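Chorismatase (Streptomyces hygroscopicus, PDB 4BPS) hydrolyses chorismate to a dihydroxycyclohexadiene carboxylic acid and pyruvate, a step in the biosynthesis of the immunosuppressants FK506 and FK520. Local coordinates at residues 88-93 with 123-128; 247-252 with 267-272. All coordinates share one frame; numbering follows the deposited sequence. Where two conformers were deposited one is given.

In the fold
Interaction 1 (88-93 with 123-128) and interaction 2 (247-252 with 267-272) lie on opposite sides of the chain's centre, each about 17 Å from it, centre to centre. Their own centres are 33 Å apart and their nearest atoms about 21 Å apart, so they do not touch. Both set a helix against a beta-sheet: helix 112-129 in interaction 1, helix 259-274 in interaction 2. Interaction 1 is apolar and lies away from the annotated sites. Interaction 2 reaches the pocket of 3-(2-carboxyethyl)benzoic acid through Ile-248. That side chain is also about 4 Å from the side chain of Tyr-215 and about 6 Å from that of Arg-228, both substrate-binding residues.

Interaction 1 (88-93 with 123-128); sequences NGIAWA and FQLTRS
Ile-90 is the first residue of segment 88-93 to meet Leu-125. It follows the turn at Asn-88 and Gly-89. The chain then enters strand 90-94 and Ile-90 points at the helix. It meets Leu-125 tip to tip. Its CG2 lies 3.7 Å from Leu-125 CD2, and its CD1 is 4.1 Å from Leu-125 CB, so both branches of the isoleucine take part. Val-122 and Phe-193 also touch this side chain. Two residues on, Trp-92 again points toward the helix. The indole crosses Leu-125 at a slant. Its CD1 is 3.6 Å from Leu-125 CD2, and its NE1 is 4.1 Å from Leu-125 CD1. Trp-92 CG sits between the backbone N and the carbonyl carbon (chi1 55°), and this puts the five-membered ring beside the leucine. The NE1 hydrogen is used elsewhere, in a hydrogen bond to Asp-87 OD2. On the helix, Leu-125 CG is anti to the backbone N (chi1 -175°), and the CD2 methyl ends between isoleucine and tryptophan. Within the helix, Thr-126 OG1 donates to the main-chain carbonyl Phe-123 O (2.8 Å), and Arg-127 NH2 binds the side-chain oxygen Gln-124 OE1 (2.9 Å). The contact is the packing of helix 112-129 on a sheet of the YjgF-like fold. No hydrogen bond crosses it, so the fit of buried apolar groups around one leucine holds these two segments together.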
loop_
_atom_site.group_PDB
_atom_site.type_symbol
_atom_site.label_atom_id
_atom_site.label_comp_id
_atom_site.label_asym_id
_atom_site.label_seq_id
_atom_site.Cartn_x
_atom_site.Cartn_y
_atom_site.Cartn_z
ATOM N N ASN A 88 15.537 -11.366 9.451
ATOM C CA ASN A 88 16.120 -10.557 8.385
ATOM C C ASN A 88 15.575 -9.132 8.358
ATOM O O ASN A 88 15.380 -8.566 7.277
ATOM C CB ASN A 88 15.882 -11.237 7.024
ATOM C CG ASN A 88 16.645 -12.531 6.889
ATOM O OD1 ASN A 88 17.850 -12.582 7.163
ATOM N ND2 ASN A 88 15.960 -13.586 6.471
ATOM N N GLY A 89 15.337 -8.555 9.541
ATOM C CA GLY A 89 14.820 -7.200 9.655
ATOM C C GLY A 89 13.316 -7.092 9.559
ATOM O O GLY A 89 12.783 -6.016 9.740
ATOM N N ILE A 90 12.638 -8.190 9.228
ATOM C CA ILE A 90 11.188 -8.176 9.069
ATOM C C ILE A 90 10.551 -8.557 10.394
ATOM O O ILE A 90 10.771 -9.683 10.883
ATOM C CB ILE A 90 10.729 -9.181 7.987
ATOM C CG1 ILE A 90 11.458 -8.974 6.648
ATOM C CG2 ILE A 90 9.207 -9.085 7.809
ATOM C CD1 ILE A 90 11.297 -10.157 5.676
ATOM N N ALA A 91 9.752 -7.653 10.964
ATOM C CA ALA A 91 8.912 -8.009 12.096
ATOM C C ALA A 91 7.591 -8.503 11.554
ATOM O O ALA A 91 7.004 -7.849 10.694
ATOM C CB ALA A 91 8.718 -6.828 13.032
ATOM N N TRP A 92 7.120 -9.645 12.051
ATOM C CA TRP A 92 5.917 -10.261 11.524
ATOM C C TRP A 92 5.050 -10.850 12.618
ATOM O O TRP A 92 5.519 -11.196 13.705
ATOM C CB TRP A 92 6.289 -11.337 10.491
ATOM C CG TRP A 92 7.240 -12.402 10.986
ATOM C CD1 TRP A 92 8.609 -12.396 10.887
ATOM C CD2 TRP A 92 6.900 -13.609 11.686
ATOM N NE1 TRP A 92 9.139 -13.516 11.465
ATOM C CE2 TRP A 92 8.109 -14.286 11.946
ATOM C CE3 TRP A 92 5.688 -14.190 12.098
ATOM C CZ2 TRP A 92 8.155 -15.501 12.624
ATOM C CZ3 TRP A 92 5.739 -15.427 12.761
ATOM C CH2 TRP A 92 6.965 -16.054 13.024
ATOM N N ALA A 93 3.765 -10.948 12.292
ATOM C CA ALA A 93 2.790 -11.660 13.116
ATOM C C ALA A 93 1.909 -12.454 12.174
ATOM O O ALA A 93 1.561 -11.964 11.089
ATOM C CB ALA A 93 1.931 -10.683 13.922
ATOM N N PHE A 123 9.976 -12.224 0.090
ATOM C CA PHE A 123 9.559 -13.417 -0.647
ATOM C C PHE A 123 10.011 -14.669 0.089
ATOM O O PHE A 123 9.259 -15.649 0.197
ATOM C CB PHE A 123 10.104 -13.429 -2.071
ATOM C CG PHE A 123 9.566 -12.335 -2.967
ATOM C CD1 PHE A 123 8.204 -12.084 -3.100
ATOM C CD2 PHE A 123 10.440 -11.578 -3.725
ATOM C CE1 PHE A 123 7.741 -11.096 -3.956
ATOM C CE2 PHE A 123 9.985 -10.565 -4.564
ATOM C CZ PHE A 123 8.636 -10.330 -4.683
ATOM N N GLN A 124 11.248 -14.669 0.596
ATOM C CA GLN A 124 11.741 -15.841 1.307
ATOM C C GLN A 124 10.969 -16.119 2.584
ATOM O O GLN A 124 10.720 -17.277 2.895
ATOM C CB GLN A 124 13.222 -15.675 1.602
ATOM C CG GLN A 124 13.821 -16.871 2.324
ATOM C CD GLN A 124 13.507 -18.244 1.660
ATOM O OE1 GLN A 124 13.577 -18.391 0.442
ATOM N NE2 GLN A 124 13.159 -19.243 2.475
ATOM N N LEU A 125 10.606 -15.076 3.341
ATOM C CA LEU A 125 9.848 -15.267 4.569
ATOM C C LEU A 125 8.452 -15.829 4.264
ATOM O O LEU A 125 7.957 -16.725 4.946
ATOM C CB LEU A 125 9.702 -13.947 5.343
ATOM C CG LEU A 125 9.027 -14.105 6.712
ATOM C CD1 LEU A 125 9.942 -14.840 7.679
ATOM C CD2 LEU A 125 8.623 -12.732 7.267
ATOM N N THR A 126 7.797 -15.276 3.247
ATOM C CA THR A 126 6.479 -15.778 2.895
ATOM C C THR A 126 6.564 -17.243 2.495
ATOM O O THR A 126 5.682 -18.033 2.848
ATOM C CB THR A 126 5.787 -14.926 1.816
ATOM O OG1 THR A 126 6.520 -14.968 0.591
ATOM C CG2 THR A 126 5.571 -13.479 2.293
ATOM N N ARG A 127 7.614 -17.627 1.783
ATOM C CA ARG A 127 7.780 -19.038 1.436
ATOM C C ARG A 127 8.062 -19.897 2.675
ATOM O O ARG A 127 7.417 -20.937 2.885
ATOM C CB ARG A 127 8.899 -19.208 0.412
ATOM C CG ARG A 127 8.550 -18.698 -0.942
ATOM C CD ARG A 127 9.570 -19.152 -1.965
ATOM N NE ARG A 127 10.924 -18.629 -1.734
ATOM C CZ ARG A 127 11.412 -17.510 -2.275
ATOM N NH1 ARG A 127 10.672 -16.762 -3.091
ATOM N NH2 ARG A 127 12.655 -17.147 -2.006
ATOM N N SER A 128 9.020 -19.468 3.499
ATOM C CA SER A 128 9.442 -20.262 4.644
ATOM C C SER A 128 8.337 -20.450 5.683
ATOM O O SER A 128 8.203 -21.531 6.257
ATOM C CB SER A 128 10.644 -19.600 5.307
ATOM O OG SER A 128 11.037 -20.323 6.451
#

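Interaction 2 (247-252 with 267-272); sequences GILGHR and LDNMAR. With 3EB (3-(2-carboxyethyl)benzoic acid), chain B.
A buried side-chain amide, that of Asn-269, joins helix to strand by gripping the main-chain carbonyl of Ile-248. The setting is helix-on-sheet packing in the YjgF fold: helix 259-274 lies against the end of strand 239-249, just before the type II' turn from Leu-249 to Arg-252. Asn-269 ND2 donates to Ile-248 O over 2.9 Å. The bond is nearly straight, with an N-H...O angle of 169°, and it lies in the amide plane and in the carbonyl plane. ND2 also binds Ala-246 O, so one amide nitrogen serves two carbonyls of the same strand. The other end of the amide, Asn-269 OD1, accepts from Arg-272 NH2 at 2.7 Å, one helical turn on. This bond runs at the edge of the guanidinium, in its plane. Asn-206 ND2 is a second donor to OD1. With bonds at both ends, the amide is fixed against flipping. Replacing Asn-269 by an alanine removes the amide, which is likely to leave Ile-248 O and Ala-246 O without this donor and Arg-272 NH2 without this acceptor. Leu-249 crosses the amide at a slant. In one of its two conformers, CG anti to the carbonyl carbon (chi1 -67°) carries CD2 to 3.8 Å from Asn-269 OD1. Ile-248 gives its carbonyl to the helix, but its side chain goes to the ligand pocket, where in one of two conformers CD1 lies 3.4 Å from carboxylate oxygen OXT of 3-(2-carboxyethyl)benzoic acid.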
loop_
_atom_site.group_PDB
_atom_site.type_symbol
_atom_site.label_atom_id
_atom_site.label_comp_id
_atom_site.label_asym_id
_atom_site.label_seq_id
_atom_site.Cartn_x
_atom_site.Cartn_y
_atom_site.Cartn_z
ATOM N N GLY A 247 -4.260 10.003 -10.939
ATOM C CA GLY A 247 -4.888 10.594 -12.119
ATOM C C GLY A 247 -4.107 10.271 -13.388
ATOM O O GLY A 247 -3.379 11.130 -13.932
ATOM N N ILE A 248 -4.259 9.024 -13.824
ATOM C CA ILE A 248 -3.605 8.486 -14.999
ATOM C C ILE A 248 -4.677 7.866 -15.913
ATOM O O ILE A 248 -5.678 7.309 -15.429
ATOM C CB ILE A 248 -2.560 7.399 -14.562
ATOM C CG1 ILE A 248 -1.254 8.045 -14.075
ATOM C CG2 ILE A 248 -2.229 6.422 -15.672
ATOM C CD1 ILE A 248 -0.327 7.098 -13.302
ATOM N N LEU A 249 -4.452 7.962 -17.218
ATOM C CA LEU A 249 -5.266 7.244 -18.205
ATOM C C LEU A 249 -4.261 6.572 -19.154
ATOM O O LEU A 249 -3.317 7.207 -19.647
ATOM C CB LEU A 249 -6.335 8.141 -18.844
ATOM C CG LEU A 249 -7.445 8.607 -17.854
ATOM C CD1 LEU A 249 -8.365 9.607 -18.534
ATOM C CD2 LEU A 249 -8.302 7.499 -17.114
ATOM N N GLY A 250 -4.414 5.275 -19.381
ATOM C CA GLY A 250 -3.375 4.501 -20.047
ATOM C C GLY A 250 -2.206 4.411 -19.083
ATOM O O GLY A 250 -2.392 3.945 -17.944
ATOM N N HIS A 251 -1.019 4.888 -19.491
ATOM C CA HIS A 251 0.082 5.081 -18.551
ATOM C C HIS A 251 0.291 6.556 -18.227
ATOM O O HIS A 251 1.159 6.880 -17.419
ATOM C CB HIS A 251 1.402 4.490 -19.063
ATOM C CG HIS A 251 1.855 5.088 -20.355
ATOM N ND1 HIS A 251 2.320 6.385 -20.465
ATOM C CD2 HIS A 251 1.849 4.567 -21.604
ATOM C CE1 HIS A 251 2.581 6.630 -21.734
ATOM N NE2 HIS A 251 2.300 5.549 -22.444
ATOM N N ARG A 252 -0.442 7.436 -18.884
ATOM C CA ARG A 252 -0.121 8.852 -18.874
ATOM C C ARG A 252 -0.718 9.615 -17.707
ATOM O O ARG A 252 -1.911 9.501 -17.423
ATOM C CB ARG A 252 -0.722 9.469 -20.148
ATOM C CG ARG A 252 0.113 9.663 -21.385
ATOM C CD ARG A 252 -0.543 10.830 -22.231
ATOM N NE ARG A 252 -0.989 11.940 -21.356
ATOM C CZ ARG A 252 -1.494 13.102 -21.733
ATOM N NH1 ARG A 252 -1.647 13.399 -23.016
ATOM N NH2 ARG A 252 -1.839 13.988 -20.785
ATOM N N LEU A 267 -10.337 9.120 -8.400
ATOM C CA LEU A 267 -11.569 8.548 -7.863
ATOM C C LEU A 267 -12.331 7.783 -8.952
ATOM O O LEU A 267 -12.896 6.731 -8.682
ATOM C CB LEU A 267 -12.410 9.650 -7.235
ATOM C CG LEU A 267 -11.842 10.216 -5.928
ATOM C CD1 LEU A 267 -12.563 11.528 -5.567
ATOM C CD2 LEU A 267 -11.968 9.211 -4.814
ATOM N N ASP A 268 -12.366 8.324 -10.179
ATOM C CA ASP A 268 -12.970 7.595 -11.294
ATOM C C ASP A 268 -12.280 6.249 -11.507
ATOM O O ASP A 268 -12.944 5.242 -11.765
ATOM C CB ASP A 268 -12.862 8.363 -12.616
ATOM C CG ASP A 268 -13.692 9.620 -12.683
ATOM O OD1 ASP A 268 -14.584 9.838 -11.846
ATOM O OD2 ASP A 268 -13.418 10.396 -13.639
ATOM N N ASN A 269 -10.947 6.233 -11.436
ATOM C CA ASN A 269 -10.210 4.987 -11.629
ATOM C C ASN A 269 -10.538 3.997 -10.510
ATOM O O ASN A 269 -10.742 2.793 -10.754
ATOM C CB ASN A 269 -8.711 5.255 -11.656
ATOM C CG ASN A 269 -8.218 5.712 -13.035
ATOM O OD1 ASN A 269 -8.732 5.269 -14.059
ATOM N ND2 ASN A 269 -7.157 6.525 -13.059
HETATM N N MSE A 270 -10.626 4.476 -9.269
HETATM C CA MSE A 270 -10.995 3.610 -8.164
HETATM C C MSE A 270 -12.394 3.026 -8.391
HETATM O O MSE A 270 -12.609 1.830 -8.182
HETATM C CB MSE A 270 -10.924 4.417 -6.865
HETATM C CG MSE A 270 -11.407 3.671 -5.643
HETATM SE SE MSE A 270 -11.150 4.666 -3.981
HETATM C CE MSE A 270 -9.295 4.190 -3.625
ATOM N N ALA A 271 -13.340 3.867 -8.824
ATOM C CA ALA A 271 -14.707 3.389 -9.072
ATOM C C ALA A 271 -14.721 2.361 -10.187
ATOM O O ALA A 271 -15.464 1.386 -10.120
ATOM C CB ALA A 271 -15.631 4.550 -9.398
ATOM N N ARG A 272 -13.885 2.544 -11.200
ATOM C CA ARG A 272 -13.879 1.603 -12.318
ATOM C C ARG A 272 -13.336 0.248 -11.873
ATOM O O ARG A 272 -13.870 -0.797 -12.248
ATOM C CB ARG A 272 -13.071 2.140 -13.500
ATOM C CG ARG A 272 -13.343 1.330 -14.758
ATOM C CD ARG A 272 -12.523 1.753 -15.966
ATOM N NE ARG A 272 -12.680 3.179 -16.159
ATOM C CZ ARG A 272 -11.776 4.079 -15.806
ATOM N NH1 ARG A 272 -12.041 5.368 -15.941
ATOM N NH2 ARG A 272 -10.603 3.707 -15.318
HETATM C C 3EB B . 0.794 4.615 -11.049
HETATM O O 3EB B . 1.783 4.184 -11.651
HETATM C CA 3EB B . 0.911 5.631 -9.947
HETATM O OAB 3EB B . 5.376 1.630 -7.429
HETATM O OAD 3EB B . 4.259 0.457 -5.914
HETATM C CAE 3EB B . 0.739 3.559 -7.720
HETATM C CAF 3EB B . 0.679 2.411 -6.940
HETATM C CAG 3EB B . 1.965 4.036 -8.186
HETATM C CAH 3EB B . 1.837 1.731 -6.603
HETATM C CAL 3EB B . 4.330 1.400 -6.789
HETATM C CAM 3EB B . 3.120 3.327 -7.854
HETATM C CAN 3EB B . 3.068 2.166 -7.082
HETATM O OXT 3EB B . -0.409 4.270 -11.363
HETATM C C2 3EB B . 2.082 5.321 -8.992
#